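Local atomic coordinates of KLTH0A00704p (Lachancea thermotolerans, PDB entry 4J2G), a protein that probably acts in autophagy as an Atg13-family protein whose N-terminal HORMA domain, described here, mediates PI 3-kinase recruitment. Residues A[87-91]-A[132-136]. The protein carries 1 engineered substitution. Residues are numbered along the deposited sequence; the frame is centred on the assembly and turned at random.
Sequences PPLVI and WLIQM. Engineered in segment 132-136: Met136 (natural residue Leu).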
loop_
_atom_site.group_PDB
_atom_site.type_symbol
_atom_site.label_atom_id
_atom_site.label_comp_id
_atom_site.label_asym_id
_atom_site.label_seq_id
_atom_site.Cartn_x
_atom_site.Cartn_y
_atom_site.Cartn_z
ATOM N N PRO A 87 4.005 2.142 -16.529
ATOM C CA PRO A 87 2.974 1.210 -16.019
ATOM C C PRO A 87 2.400 1.714 -14.678
ATOM O O PRO A 87 3.114 2.373 -13.947
ATOM C CB PRO A 87 3.755 -0.097 -15.759
ATOM C CG PRO A 87 5.111 0.104 -16.351
ATOM C CD PRO A 87 5.360 1.572 -16.522
ATOM N N PRO A 88 1.122 1.418 -14.363
ATOM C CA PRO A 88 0.634 1.716 -13.001
ATOM C C PRO A 88 1.430 0.918 -11.933
ATOM O O PRO A 88 1.729 -0.296 -12.119
ATOM C CB PRO A 88 -0.850 1.270 -13.056
ATOM C CG PRO A 88 -0.850 0.196 -14.117
ATOM C CD PRO A 88 0.095 0.731 -15.175
ATOM N N LEU A 89 1.775 1.627 -10.862
ATOM C CA LEU A 89 2.624 1.160 -9.762
ATOM C C LEU A 89 1.776 0.791 -8.550
ATOM O O LEU A 89 1.110 1.634 -7.965
ATOM C CB LEU A 89 3.684 2.208 -9.415
ATOM C CG LEU A 89 4.788 2.218 -8.288
ATOM C CD1 LEU A 89 4.794 1.119 -7.282
ATOM C CD2 LEU A 89 6.185 2.314 -8.889
ATOM N N VAL A 90 1.800 -0.509 -8.226
ATOM C CA VAL A 90 1.065 -1.106 -7.144
ATOM C C VAL A 90 1.981 -1.495 -6.004
ATOM O O VAL A 90 3.042 -2.053 -6.215
ATOM C CB VAL A 90 0.200 -2.256 -7.667
ATOM C CG1 VAL A 90 -0.470 -3.106 -6.527
ATOM C CG2 VAL A 90 -0.859 -1.601 -8.520
ATOM N N ILE A 91 1.603 -1.104 -4.781
ATOM C CA ILE A 91 2.371 -1.487 -3.584
ATOM C C ILE A 91 1.479 -2.224 -2.577
ATOM O O ILE A 91 0.450 -1.719 -2.211
ATOM C CB ILE A 91 3.030 -0.298 -2.921
ATOM C CG1 ILE A 91 4.048 0.322 -3.905
ATOM C CG2 ILE A 91 3.823 -0.713 -1.667
ATOM C CD1 ILE A 91 4.647 1.614 -3.402
ATOM N N TRP A 132 -1.529 0.278 -2.384
ATOM C CA TRP A 132 -1.356 1.638 -2.968
ATOM C C TRP A 132 -1.342 1.467 -4.463
ATOM O O TRP A 132 -0.908 0.433 -4.987
ATOM C CB TRP A 132 0.013 2.206 -2.568
ATOM C CG TRP A 132 0.193 2.467 -1.125
ATOM C CD1 TRP A 132 0.526 1.526 -0.132
ATOM C CD2 TRP A 132 0.095 3.720 -0.469
ATOM N NE1 TRP A 132 0.580 2.148 1.076
ATOM C CE2 TRP A 132 0.377 3.494 0.907
ATOM C CE3 TRP A 132 -0.212 5.035 -0.905
ATOM C CZ2 TRP A 132 0.379 4.520 1.863
ATOM C CZ3 TRP A 132 -0.216 6.035 0.023
ATOM C CH2 TRP A 132 0.065 5.778 1.422
ATOM N N LEU A 133 -1.787 2.485 -5.156
ATOM C CA LEU A 133 -1.776 2.490 -6.611
ATOM C C LEU A 133 -1.342 3.920 -6.989
ATOM O O LEU A 133 -1.956 4.869 -6.537
ATOM C CB LEU A 133 -3.198 2.371 -7.100
ATOM C CG LEU A 133 -3.363 2.567 -8.615
ATOM C CD1 LEU A 133 -2.577 1.540 -9.460
ATOM C CD2 LEU A 133 -4.817 2.640 -9.070
ATOM N N ILE A 134 -0.304 4.034 -7.798
ATOM C CA ILE A 134 0.218 5.320 -8.323
ATOM C C ILE A 134 0.207 5.093 -9.827
ATOM O O ILE A 134 0.577 3.979 -10.329
ATOM C CB ILE A 134 1.658 5.532 -7.852
ATOM C CG1 ILE A 134 1.702 5.439 -6.307
ATOM C CG2 ILE A 134 2.219 6.871 -8.367
ATOM C CD1 ILE A 134 3.088 5.141 -5.775
ATOM N N GLN A 135 -0.322 6.080 -10.522
ATOM C CA GLN A 135 -0.743 5.971 -11.916
ATOM C C GLN A 135 -0.703 7.336 -12.600
ATOM O O GLN A 135 -0.929 8.371 -11.935
ATOM C CB GLN A 135 -2.236 5.790 -11.845
ATOM C CG GLN A 135 -2.749 4.554 -12.455
ATOM C CD GLN A 135 -4.234 4.500 -12.234
ATOM O OE1 GLN A 135 -4.820 5.358 -11.531
ATOM N NE2 GLN A 135 -4.857 3.480 -12.808
HETATM N N MSE A 136 -0.504 7.316 -13.910
HETATM C CA MSE A 136 -0.675 8.475 -14.774
HETATM C C MSE A 136 -1.947 8.213 -15.588
HETATM O O MSE A 136 -2.049 7.170 -16.211
HETATM C CB MSE A 136 0.596 8.405 -15.608
HETATM C CG MSE A 136 0.933 9.640 -16.420
HETATM SE SE MSE A 136 1.166 11.216 -15.257
HETATM C CE MSE A 136 0.053 12.250 -16.493
#
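Residues 89-91 and 132-136 run antiparallel as neighbouring strands in the sheet of the Atg13 HORMA domain, with Leu89, Ile91, Trp132 and Ile134 buried on one face and Val90 and Leu133 partly exposed on the other. Two hydrogen-bonded pairs set the register: Leu89 N to Ile134 O (2.7 Å) with Ile134 N to Leu89 O (2.8 Å), and Ile91 N to Trp132 O (3.0 Å) with Trp132 N to Ile91 O (2.8 Å). Val90 and Leu133 form the non-hydrogen-bonded pair between them.

On the buried face, Leu89 is t at chi1, and its off-rotamer chi2 near -6° places CD1 3.6 Å from Ile91 CG1. Ile134 (m, t) extends CD1 along its strand in the direction of Trp132. Contact within each pair is close to the backbone, with Ile91 CB 3.9 Å from Trp132 CB and Leu89 CB 4.2 Å from Ile134 CB. The indole presents its edge to the Ile91 carbonyl, while its NE1 is hydrogen-bonded to Glu130.

On the other face, the t, p conformation of Leu133 brings its end nearer the partner strand, with CD1 3.7 Å from Val90 CG2 and 4.0 Å from Pro88 CB. Pro88 CB also lies 3.8 Å from Gln135 CG. Met136, an engineered residue present as selenomethionine, starts sideways and its end leads off from the partner segment.

Strand 201-208 flanks 89-91 and strand 255-264 flanks 132-136, so this pairing lies inside the five-stranded sheet. Across the buried face, helix 18-39 packs Phe30 on Leu89 and Ile134, and Ile37 on Ile91 and Trp132; Trp132 also meets Leu171, Leu174 and Val175 of helix 158-177.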